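Local coordinates for ESX-1 secretion system protein EccA1 (Mycobacterium tuberculosis, PDB 4F3V) that is the N-terminal, TPR-like domain of an ATPase that may provide energy for substrate export by the ESX-1 type VII secretion system, at residues N82-A86 and T95-T99; A113-Y118 and V144-A148; F187-E191 and A217-Q221. One frame throughout, in Å; residues are numbered along the deposited sequence.

Contact 1: N82-A86 and T95-T99; sequences NARIA and TYPVT. With SO4 (sulfate ion), chain D.
Arg84 reaches from strand 84-86 across its neighbour 95-97 to the hydroxyl of Thr95 and a bound sulfate, probably from the crystallisation liquor. Its CB lies beside Tyr96 O. A bend about CG-CD (chi3 70°) then swings NE and the guanidinium round to Thr95. NE gives OG1 of Thr95 a nearly straight hydrogen bond of 2.9 Å, with the oxygen in the guanidinium plane. NH2 adds weak bonds to Thr95 OG1 and O. At its outer edge NH2 meets sulfate O2 and NH1 donates to sulfate O3 at 3.0 Å, while one face of the guanidinium lies over Tyr96 C and Pro97 N. Thr95 and the anion thus fix the rotation of the group.

The backbones pair antiparallel: Ile85 N bonds to Tyr96 O and Tyr96 N to Ile85 O, each at 2.9 Å. Beyond them Val98 N hydrogen-bonds to Ala83 O, and a water joins Ala83 N to Val98 O. On the face opposite Arg84, CD1 of Ile85 lies alongside CB of Tyr96, and CG1 of Ile85 packs on CG2 of Val98 at 3.8 Å. Ala83 and Val98 also touch Ile44 of helix 40-48, and Tyr96 and Val98 touch Ala103 of helix 101-115. The whole is a two-stranded antiparallel beta hairpin inserted in a mostly helical domain.

Contact 2: A113-Y118 and V144-A148; sequences AAQGNY and VYGAA
The Tyr118 ring is sandwiched between the methyl of Ala148 and the backbone of its own turn. CB of Ala148 stands 3.9 Å from the ring centroid, only 9° off the normal, a CH-pi contact over the middle of the face. The carbonyl carbon of Gly116 covers the centre of the opposite face. At the edge, CB of Ala147 comes within 3.8 Å of Tyr118 CE1. With CG anti to its own carbonyl carbon (chi1 -51°), the ring stands up along the end of helix 134-147, past Val144 to Ala148.

Next to the ring, aliphatic side chains pack together, and no hydrogen bond crosses the contact. Tyr118 CB meets CG1 of Val144, whose other branch, CG2, approaches CB of Ala113 at 4.2 Å. The Ala113 methyl also sits 4.1 Å from CB of Ala147, and the two alanine methyls let the backbones come close, with the CA atoms of Ala113 and Val144 5.2 Å apart. A Schellman motif at Gly116, with positive phi, ends helix 101-115 and turns the chain so that Tyr118 can begin the next helix.

Helix 118-125 touches Val144 through Ala121, Met122 and Leu125, while Trp269, from a loop near the C-terminus, meets Tyr118, Val144 and Ala148.

Contact 3: F187-E191 and A217-Q221; sequences FTEAE and ARRSQ. With SO4 (sulfate ion), chain G.
Phe187 and Glu191, one turn apart, meet Ala217, Arg218 and Ser220 where the start of helix 187-198 crosses the end of helix 207-221. This is the near-antiparallel helix packing of a TPR-like domain: the short axes are 9.8 Å apart at 150°.

The Phe187 ring lies against the far helix, with CB of Ser220 over one face. That carbon is 3.9 Å from the ring centroid, a CH-pi contact offset toward the rim at CZ and CE2. The CD1 side of the ring packs on Ala217, 3.6 Å from its CA, and Thr256 from a loop also touches Phe187.

Glu191 and Arg218 meet flat on flat. The carboxylate and guanidinium planes are 18° apart and stacked, with Glu191 CD 3.5 Å above the centre of the guanidinium. Arg218 starts away from the other helix, but its bend at CB-CG (chi2 -72°) brings the tip back beneath the carboxylate. The salt bridge of Glu191 OE2 with Arg218 NE is one of charge only: OE2 lies well out of the guanidinium plane and no N-H points at it. The glutamate is buried, and the stacked arginine would probably help to stabilise its negative charge. Glu191 OE2 also rests 3.5 Å from CB of Ala217, so that this oxygen has an apolar neighbour as well as a charged one. Arg218 in turn packs on Ala226 and Leu230 of helix 224-237.

Near the first turn of helix 187-198 sits a sulfate, probably from the crystallisation liquor. One of its oxygens, O3, is held twice by Thr188, by the backbone N at 2.8 Å and by the hydroxyl OG1 at 3.0 Å.

The three contacts follow one another along the chain within the same N-terminal domain, and no two of them touch. Contacts 1 and 2 are the nearer neighbours, with centres 20 Å apart and nearest atoms about 9 Å; strand 95-97 is followed in the chain by helix 101-115, whose end takes part in contact 2. Both lie near a bound samarium ion, about 9 Å from the side chain of Ala86 and about 8 Å from that of Ala113. The centre of contact 3 is 25 Å from that of contact 2 and 34 Å from that of contact 1, across the chain's centre from the hairpin. Contacts 1 and 3 each bind a sulfate; contact 2 is buried, without a hydrogen bond across it.

Contact 1: N82-A86 and T95-T99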
ATOM      1  N   ASN A  82     -15.691   8.587   5.919  1.00 22.69           N
ATOM      2  CA  ASN A  82     -15.171   8.166   4.608  1.00 23.82           C
ATOM      3  C   ASN A  82     -13.652   8.343   4.507  1.00 21.64           C
ATOM      4  O   ASN A  82     -13.139   8.793   3.487  1.00 21.20           O
ATOM      5  CB  ASN A  82     -15.867   8.880   3.444  1.00 27.82           C
ATOM      6  CG  ASN A  82     -17.341   8.525   3.332  1.00 31.65           C
ATOM      7  OD1 ASN A  82     -17.708   7.349   3.337  1.00 36.00           O
ATOM      8  ND2 ASN A  82     -18.198   9.548   3.222  1.00 36.80           N
ATOM      9  N   ALA A  83     -12.936   8.005   5.580  1.00 20.13           N
ATOM     10  CA  ALA A  83     -11.463   8.009   5.556  1.00 19.66           C
ATOM     11  C   ALA A  83     -10.985   6.787   4.752  1.00 19.07           C
ATOM     12  O   ALA A  83     -11.653   5.741   4.755  1.00 18.01           O
ATOM     13  CB  ALA A  83     -10.899   7.996   6.962  1.00 18.78           C
ATOM     14  N   ARG A  84      -9.889   6.952   4.018  1.00 19.08           N
ATOM     15  CA  ARG A  84      -9.286   5.872   3.229  1.00 19.24           C
ATOM     16  C   ARG A  84      -7.789   5.909   3.467  1.00 18.80           C
ATOM     17  O   ARG A  84      -7.245   6.978   3.712  1.00 19.52           O
ATOM     18  CB  ARG A  84      -9.591   6.041   1.741  1.00 20.47           C
ATOM     19  CG  ARG A  84     -11.083   6.029   1.407  1.00 21.74           C
ATOM     20  CD  ARG A  84     -11.317   6.046  -0.110  1.00 23.31           C
ATOM     21  NE  ARG A  84     -10.925   4.773  -0.735  1.00 23.64           N
ATOM     22  CZ  ARG A  84     -11.694   3.685  -0.861  1.00 23.76           C
ATOM     23  NH1 ARG A  84     -12.941   3.643  -0.413  1.00 25.15           N
ATOM     24  NH2 ARG A  84     -11.188   2.604  -1.409  1.00 24.59           N
ATOM     25  N   ILE A  85      -7.127   4.757   3.409  1.00 18.13           N
ATOM     26  CA  ILE A  85      -5.665   4.677   3.548  1.00 18.03           C
ATOM     27  C   ILE A  85      -5.040   3.917   2.348  1.00 18.49           C
ATOM     28  O   ILE A  85      -5.702   3.116   1.677  1.00 19.15           O
ATOM     29  CB  ILE A  85      -5.197   4.044   4.874  1.00 18.30           C
ATOM     30  CG1 ILE A  85      -6.047   2.844   5.301  1.00 17.80           C
ATOM     31  CG2 ILE A  85      -5.170   5.076   6.005  1.00 18.87           C
ATOM     32  CD1 ILE A  85      -5.700   1.530   4.653  1.00 17.58           C
ATOM     33  N   ALA A  86      -3.771   4.179   2.083  1.00 17.92           N
ATOM     34  CA  ALA A  86      -3.025   3.579   0.973  1.00 18.48           C
ATOM     35  C   ALA A  86      -2.551   2.158   1.292  1.00 17.68           C
ATOM     36  O   ALA A  86      -2.024   1.919   2.375  1.00 18.45           O
ATOM     37  CB  ALA A  86      -1.827   4.487   0.628  1.00 18.32           C
ATOM     38  N   THR A  95      -6.400   2.175  -2.533  1.00 20.57           N
ATOM     39  CA  THR A  95      -6.782   2.620  -1.192  1.00 19.97           C
ATOM     40  C   THR A  95      -7.846   1.697  -0.626  1.00 20.29           C
ATOM     41  O   THR A  95      -8.478   0.935  -1.372  1.00 20.93           O
ATOM     42  CB  THR A  95      -7.227   4.096  -1.218  1.00 20.75           C
ATOM     43  OG1 THR A  95      -8.357   4.239  -2.077  1.00 20.77           O
ATOM     44  CG2 THR A  95      -6.095   4.952  -1.757  1.00 20.51           C
ATOM     45  N   TYR A  96      -8.064   1.790   0.683  1.00 19.60           N
ATOM     46  CA  TYR A  96      -8.984   0.920   1.404  1.00 19.91           C
ATOM     47  C   TYR A  96      -9.731   1.792   2.430  1.00 19.05           C
ATOM     48  O   TYR A  96      -9.106   2.633   3.071  1.00 18.21           O
ATOM     49  CB  TYR A  96      -8.165  -0.172   2.112  1.00 20.12           C
ATOM     50  CG  TYR A  96      -9.001  -1.317   2.561  1.00 20.64           C
ATOM     51  CD1 TYR A  96      -9.367  -2.327   1.665  1.00 20.85           C
ATOM     52  CD2 TYR A  96      -9.453  -1.396   3.878  1.00 20.18           C
ATOM     53  CE1 TYR A  96     -10.181  -3.367   2.069  1.00 21.06           C
ATOM     54  CE2 TYR A  96     -10.258  -2.432   4.286  1.00 20.55           C
ATOM     55  CZ  TYR A  96     -10.619  -3.419   3.380  1.00 21.10           C
ATOM     56  OH  TYR A  96     -11.404  -4.458   3.808  1.00 21.50           O
ATOM     57  N   PRO A  97     -11.054   1.630   2.558  1.00 18.92           N
ATOM     58  CA  PRO A  97     -11.806   2.459   3.517  1.00 18.89           C
ATOM     59  C   PRO A  97     -11.573   2.081   4.986  1.00 18.28           C
ATOM     60  O   PRO A  97     -11.502   0.903   5.324  1.00 17.64           O
ATOM     61  CB  PRO A  97     -13.266   2.215   3.110  1.00 19.52           C
ATOM     62  CG  PRO A  97     -13.257   0.810   2.604  1.00 19.40           C
ATOM     63  CD  PRO A  97     -11.942   0.707   1.833  1.00 19.68           C
ATOM     64  N   VAL A  98     -11.437   3.083   5.845  1.00 17.94           N
ATOM     65  CA  VAL A  98     -11.179   2.847   7.257  1.00 18.34           C
ATOM     66  C   VAL A  98     -12.551   2.707   7.898  1.00 19.51           C
ATOM     67  O   VAL A  98     -13.202   3.721   8.201  1.00 21.36           O
ATOM     68  CB  VAL A  98     -10.371   3.990   7.892  1.00 18.47           C
ATOM     69  CG1 VAL A  98      -9.988   3.669   9.337  1.00 18.88           C
ATOM     70  CG2 VAL A  98      -9.119   4.271   7.091  1.00 18.07           C
ATOM     71  N   THR A  99     -13.026   1.467   8.023  1.00 18.46           N
ATOM     72  CA  THR A  99     -14.288   1.187   8.705  1.00 18.47           C
ATOM     73  C   THR A  99     -14.159   0.266   9.918  1.00 17.43           C
ATOM     74  O   THR A  99     -15.138  -0.023  10.606  1.00 17.73           O
ATOM     75  CB  THR A  99     -15.281   0.578   7.714  1.00 19.41           C
ATOM     76  OG1 THR A  99     -14.831  -0.715   7.353  1.00 21.23           O
ATOM     77  CG2 THR A  99     -15.403   1.456   6.421  1.00 20.29           C
TER
HETATM   78  S   SO4 D1002     -14.313   0.547  -1.734  1.00 53.25           S
HETATM   79  O1  SO4 D1002     -14.685   0.894  -3.127  1.00 56.29           O
HETATM   80  O2  SO4 D1002     -12.847   0.689  -1.599  1.00 51.44           O
HETATM   81  O3  SO4 D1002     -14.967   1.464  -0.772  1.00 52.50           O
HETATM   82  O4  SO4 D1002     -14.718  -0.842  -1.451  1.00 55.23           O
HETATM   83  O   HOH W   1     -13.929   6.297   7.609  1.00 20.84           O

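Contact 2: A113-Y118 and V144-A148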
ATOM      1  N   ALA A 113       6.321  -0.212   5.794  1.00 20.86           N
ATOM      2  CA  ALA A 113       7.067  -0.845   4.730  1.00 21.80           C
ATOM      3  C   ALA A 113       7.797   0.239   3.953  1.00 23.44           C
ATOM      4  O   ALA A 113       9.007   0.110   3.737  1.00 24.42           O
ATOM      5  CB  ALA A 113       6.158  -1.637   3.794  1.00 20.02           C
ATOM      6  N   ALA A 114       7.063   1.284   3.553  1.00 24.22           N
ATOM      7  CA  ALA A 114       7.631   2.434   2.838  1.00 26.60           C
ATOM      8  C   ALA A 114       8.783   3.102   3.599  1.00 29.05           C
ATOM      9  O   ALA A 114       9.721   3.587   2.978  1.00 29.74           O
ATOM     10  CB  ALA A 114       6.549   3.478   2.506  1.00 25.74           C
ATOM     11  N   GLN A 115       8.709   3.148   4.928  1.00 29.45           N
ATOM     12  CA  GLN A 115       9.795   3.719   5.748  1.00 31.46           C
ATOM     13  C   GLN A 115      10.968   2.741   6.013  1.00 29.51           C
ATOM     14  O   GLN A 115      11.982   3.133   6.606  1.00 29.10           O
ATOM     15  CB  GLN A 115       9.246   4.232   7.088  1.00 34.27           C
ATOM     16  CG  GLN A 115       8.231   5.374   6.980  1.00 39.63           C
ATOM     17  CD  GLN A 115       8.791   6.808   7.013  1.00 44.52           C
ATOM     18  OE1 GLN A 115       9.962   7.052   7.330  1.00 50.64           O
ATOM     19  NE2 GLN A 115       7.907   7.783   6.748  1.00 48.85           N
ATOM     20  N   GLY A 116      10.831   1.479   5.609  1.00 26.13           N
ATOM     21  CA  GLY A 116      11.875   0.492   5.824  1.00 25.75           C
ATOM     22  C   GLY A 116      11.823  -0.193   7.197  1.00 25.52           C
ATOM     23  O   GLY A 116      12.812  -0.788   7.617  1.00 25.14           O
ATOM     24  N   ASN A 117      10.678  -0.125   7.885  1.00 23.54           N
ATOM     25  CA  ASN A 117      10.522  -0.757   9.185  1.00 23.13           C
ATOM     26  C   ASN A 117       9.736  -2.046   9.002  1.00 22.54           C
ATOM     27  O   ASN A 117       8.578  -2.156   9.404  1.00 20.41           O
ATOM     28  CB  ASN A 117       9.836   0.193  10.163  1.00 22.77           C
ATOM     29  CG  ASN A 117      10.644   1.454  10.396  1.00 24.36           C
ATOM     30  OD1 ASN A 117      11.880   1.419  10.392  1.00 24.58           O
ATOM     31  ND2 ASN A 117       9.954   2.571  10.607  1.00 23.77           N
ATOM     32  N   TYR A 118      10.388  -3.024   8.375  1.00 23.03           N
ATOM     33  CA  TYR A 118       9.682  -4.201   7.865  1.00 22.02           C
ATOM     34  C   TYR A 118       9.172  -5.110   9.002  1.00 22.43           C
ATOM     35  O   TYR A 118       8.029  -5.585   8.951  1.00 21.73           O
ATOM     36  CB  TYR A 118      10.547  -4.975   6.876  1.00 21.68           C
ATOM     37  CG  TYR A 118      11.144  -4.132   5.779  1.00 21.94           C
ATOM     38  CD1 TYR A 118      10.353  -3.560   4.798  1.00 21.45           C
ATOM     39  CD2 TYR A 118      12.510  -3.897   5.729  1.00 22.22           C
ATOM     40  CE1 TYR A 118      10.899  -2.755   3.814  1.00 22.14           C
ATOM     41  CE2 TYR A 118      13.056  -3.117   4.743  1.00 22.85           C
ATOM     42  CZ  TYR A 118      12.244  -2.556   3.783  1.00 23.05           C
ATOM     43  OH  TYR A 118      12.779  -1.765   2.791  1.00 24.44           O
ATOM     44  N   VAL A 144       4.824  -5.637   1.930  1.00 13.90           N
ATOM     45  CA  VAL A 144       5.972  -5.530   2.808  1.00 13.95           C
ATOM     46  C   VAL A 144       7.200  -6.239   2.217  1.00 14.44           C
ATOM     47  O   VAL A 144       8.314  -5.658   2.148  1.00 14.16           O
ATOM     48  CB  VAL A 144       5.654  -6.075   4.218  1.00 14.28           C
ATOM     49  CG1 VAL A 144       6.892  -6.039   5.147  1.00 13.94           C
ATOM     50  CG2 VAL A 144       4.483  -5.314   4.816  1.00 13.62           C
ATOM     51  N   TYR A 145       7.003  -7.483   1.783  1.00 14.58           N
ATOM     52  CA  TYR A 145       8.085  -8.264   1.188  1.00 14.95           C
ATOM     53  C   TYR A 145       8.584  -7.581  -0.110  1.00 14.92           C
ATOM     54  O   TYR A 145       9.790  -7.543  -0.373  1.00 15.19           O
ATOM     55  CB  TYR A 145       7.629  -9.717   0.901  1.00 15.09           C
ATOM     56  CG  TYR A 145       7.525 -10.623   2.127  1.00 15.74           C
ATOM     57  CD1 TYR A 145       8.544 -10.679   3.091  1.00 16.07           C
ATOM     58  CD2 TYR A 145       6.446 -11.477   2.283  1.00 16.58           C
ATOM     59  CE1 TYR A 145       8.447 -11.501   4.204  1.00 16.80           C
ATOM     60  CE2 TYR A 145       6.350 -12.324   3.369  1.00 16.77           C
ATOM     61  CZ  TYR A 145       7.355 -12.351   4.314  1.00 17.14           C
ATOM     62  OH  TYR A 145       7.199 -13.188   5.369  1.00 17.61           O
ATOM     63  N   GLY A 146       7.665  -7.043  -0.907  1.00 14.58           N
ATOM     64  CA  GLY A 146       8.043  -6.371  -2.168  1.00 14.96           C
ATOM     65  C   GLY A 146       8.902  -5.159  -1.898  1.00 15.47           C
ATOM     66  O   GLY A 146       9.884  -4.905  -2.619  1.00 15.44           O
ATOM     67  N   ALA A 147       8.547  -4.413  -0.838  1.00 15.56           N
ATOM     68  CA  ALA A 147       9.310  -3.227  -0.455  1.00 16.12           C
ATOM     69  C   ALA A 147      10.770  -3.582  -0.156  1.00 16.76           C
ATOM     70  O   ALA A 147      11.679  -2.822  -0.498  1.00 17.62           O
ATOM     71  CB  ALA A 147       8.666  -2.488   0.718  1.00 15.95           C
ATOM     72  N   ALA A 148      10.978  -4.766   0.406  1.00 16.13           N
ATOM     73  CA  ALA A 148      12.316  -5.272   0.753  1.00 16.37           C
ATOM     74  C   ALA A 148      12.946  -6.119  -0.360  1.00 16.50           C
ATOM     75  O   ALA A 148      13.982  -6.795  -0.148  1.00 15.98           O
ATOM     76  CB  ALA A 148      12.226  -6.102   2.054  1.00 15.31           C
TER

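Contact 3: F187-E191 and A217-Q221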
ATOM      1  N   PHE A 187      11.250 -13.693 -17.236  1.00 26.75           N
ATOM      2  CA  PHE A 187      10.659 -12.639 -18.023  1.00 26.80           C
ATOM      3  C   PHE A 187       9.419 -13.077 -18.811  1.00 26.90           C
ATOM      4  O   PHE A 187       8.469 -12.299 -18.950  1.00 24.61           O
ATOM      5  CB  PHE A 187      11.723 -12.048 -18.970  1.00 28.08           C
ATOM      6  CG  PHE A 187      12.858 -11.346 -18.254  1.00 28.91           C
ATOM      7  CD1 PHE A 187      12.588 -10.317 -17.365  1.00 28.61           C
ATOM      8  CD2 PHE A 187      14.185 -11.719 -18.449  1.00 30.71           C
ATOM      9  CE1 PHE A 187      13.613  -9.655 -16.697  1.00 28.37           C
ATOM     10  CE2 PHE A 187      15.210 -11.069 -17.774  1.00 31.43           C
ATOM     11  CZ  PHE A 187      14.908 -10.026 -16.903  1.00 30.00           C
ATOM     12  N   THR A 188       9.437 -14.304 -19.340  1.00 27.85           N
ATOM     13  CA  THR A 188       8.280 -14.823 -20.063  1.00 28.81           C
ATOM     14  C   THR A 188       7.087 -14.968 -19.131  1.00 27.83           C
ATOM     15  O   THR A 188       5.974 -14.577 -19.479  1.00 27.07           O
ATOM     16  CB  THR A 188       8.579 -16.166 -20.759  1.00 30.93           C
ATOM     17  OG1 THR A 188       9.494 -15.920 -21.825  1.00 31.74           O
ATOM     18  CG2 THR A 188       7.308 -16.784 -21.352  1.00 31.46           C
ATOM     19  N   GLU A 189       7.326 -15.542 -17.948  1.00 27.93           N
ATOM     20  CA  GLU A 189       6.297 -15.651 -16.926  1.00 27.51           C
ATOM     21  C   GLU A 189       5.773 -14.255 -16.527  1.00 25.24           C
ATOM     22  O   GLU A 189       4.560 -14.065 -16.410  1.00 24.12           O
ATOM     23  CB  GLU A 189       6.836 -16.421 -15.705  1.00 28.99           C
ATOM     24  CG  GLU A 189       5.872 -16.424 -14.521  1.00 29.12           C
ATOM     25  CD  GLU A 189       6.311 -17.280 -13.351  1.00 29.96           C
ATOM     26  OE1 GLU A 189       7.396 -17.923 -13.390  1.00 30.78           O
ATOM     27  OE2 GLU A 189       5.549 -17.290 -12.368  1.00 30.50           O
ATOM     28  N   ALA A 190       6.685 -13.306 -16.301  1.00 23.37           N
ATOM     29  CA  ALA A 190       6.310 -11.926 -15.977  1.00 23.08           C
ATOM     30  C   ALA A 190       5.364 -11.344 -17.033  1.00 23.68           C
ATOM     31  O   ALA A 190       4.338 -10.772 -16.704  1.00 22.88           O
ATOM     32  CB  ALA A 190       7.536 -11.036 -15.835  1.00 22.26           C
ATOM     33  N   GLU A 191       5.683 -11.551 -18.300  1.00 25.19           N
ATOM     34  CA  GLU A 191       4.846 -11.037 -19.391  1.00 26.26           C
ATOM     35  C   GLU A 191       3.467 -11.666 -19.424  1.00 26.48           C
ATOM     36  O   GLU A 191       2.483 -10.954 -19.553  1.00 25.55           O
ATOM     37  CB  GLU A 191       5.561 -11.213 -20.721  1.00 27.98           C
ATOM     38  CG  GLU A 191       6.785 -10.327 -20.829  1.00 28.34           C
ATOM     39  CD  GLU A 191       7.813 -10.824 -21.831  1.00 30.52           C
ATOM     40  OE1 GLU A 191       7.686 -11.964 -22.318  1.00 30.80           O
ATOM     41  OE2 GLU A 191       8.772 -10.058 -22.105  1.00 32.54           O
ATOM     42  N   ALA A 217      10.980  -6.340 -18.974  1.00 25.86           N
ATOM     43  CA  ALA A 217      11.070  -7.732 -19.421  1.00 26.52           C
ATOM     44  C   ALA A 217      11.378  -7.825 -20.919  1.00 28.33           C
ATOM     45  O   ALA A 217      12.215  -8.639 -21.338  1.00 28.51           O
ATOM     46  CB  ALA A 217       9.813  -8.509 -19.105  1.00 24.67           C
ATOM     47  N   ARG A 218      10.676  -7.023 -21.726  1.00 28.11           N
ATOM     48  CA  ARG A 218      10.904  -7.051 -23.166  1.00 29.90           C
ATOM     49  C   ARG A 218      12.311  -6.638 -23.520  1.00 30.87           C
ATOM     50  O   ARG A 218      12.963  -7.261 -24.379  1.00 32.39           O
ATOM     51  CB  ARG A 218       9.918  -6.146 -23.900  1.00 29.98           C
ATOM     52  CG  ARG A 218       8.484  -6.607 -23.795  1.00 29.99           C
ATOM     53  CD  ARG A 218       8.241  -7.846 -24.617  1.00 32.31           C
ATOM     54  NE  ARG A 218       6.879  -8.286 -24.396  1.00 33.41           N
ATOM     55  CZ  ARG A 218       6.382  -9.458 -24.775  1.00 35.07           C
ATOM     56  NH1 ARG A 218       7.129 -10.357 -25.393  1.00 36.99           N
ATOM     57  NH2 ARG A 218       5.110  -9.721 -24.525  1.00 37.21           N
ATOM     58  N   ARG A 219      12.784  -5.571 -22.894  1.00 31.04           N
ATOM     59  CA  ARG A 219      14.132  -5.081 -23.183  1.00 32.86           C
ATOM     60  C   ARG A 219      15.187  -6.147 -22.838  1.00 34.51           C
ATOM     61  O   ARG A 219      16.090  -6.394 -23.617  1.00 34.29           O
ATOM     62  CB  ARG A 219      14.422  -3.799 -22.418  1.00 33.24           C
ATOM     63  CG  ARG A 219      15.860  -3.319 -22.584  1.00 35.23           C
ATOM     64  CD  ARG A 219      16.020  -1.901 -22.086  1.00 35.74           C
ATOM     65  NE  ARG A 219      15.553  -0.932 -23.064  1.00 36.07           N
ATOM     66  CZ  ARG A 219      15.389   0.359 -22.806  1.00 36.88           C
ATOM     67  NH1 ARG A 219      15.627   0.848 -21.589  1.00 37.36           N
ATOM     68  NH2 ARG A 219      14.990   1.176 -23.768  1.00 36.16           N
ATOM     69  N   SER A 220      15.059  -6.793 -21.676  1.00 34.23           N
ATOM     70  CA  SER A 220      16.052  -7.803 -21.275  1.00 35.62           C
ATOM     71  C   SER A 220      16.019  -9.039 -22.176  1.00 35.96           C
ATOM     72  O   SER A 220      17.028  -9.684 -22.372  1.00 36.56           O
ATOM     73  CB  SER A 220      15.866  -8.207 -19.821  1.00 35.54           C
ATOM     74  OG  SER A 220      16.173  -7.095 -18.975  1.00 37.50           O
ATOM     75  N   GLN A 221      14.868  -9.351 -22.755  1.00 34.84           N
ATOM     76  CA  GLN A 221      14.808 -10.405 -23.779  1.00 35.73           C
ATOM     77  C   GLN A 221      15.360  -9.986 -25.140  1.00 37.20           C
ATOM     78  O   GLN A 221      15.501 -10.822 -26.029  1.00 39.32           O
ATOM     79  CB  GLN A 221      13.373 -10.857 -23.977  1.00 34.68           C
ATOM     80  CG  GLN A 221      12.796 -11.574 -22.797  1.00 33.60           C
ATOM     81  CD  GLN A 221      11.313 -11.792 -22.981  1.00 32.96           C
ATOM     82  OE1 GLN A 221      10.589 -10.915 -23.478  1.00 33.12           O
ATOM     83  NE2 GLN A 221      10.858 -12.963 -22.598  1.00 33.20           N
TER
HETATM   84  S   SO4 G1005      12.785 -15.859 -20.293  1.00 69.36           S
HETATM   85  O1  SO4 G1005      13.365 -17.061 -20.931  1.00 70.10           O
HETATM   86  O2  SO4 G1005      12.609 -14.821 -21.340  1.00 63.03           O
HETATM   87  O3  SO4 G1005      11.495 -16.230 -19.658  1.00 60.22           O
HETATM   88  O4  SO4 G1005      13.698 -15.363 -19.234  1.00 70.58           O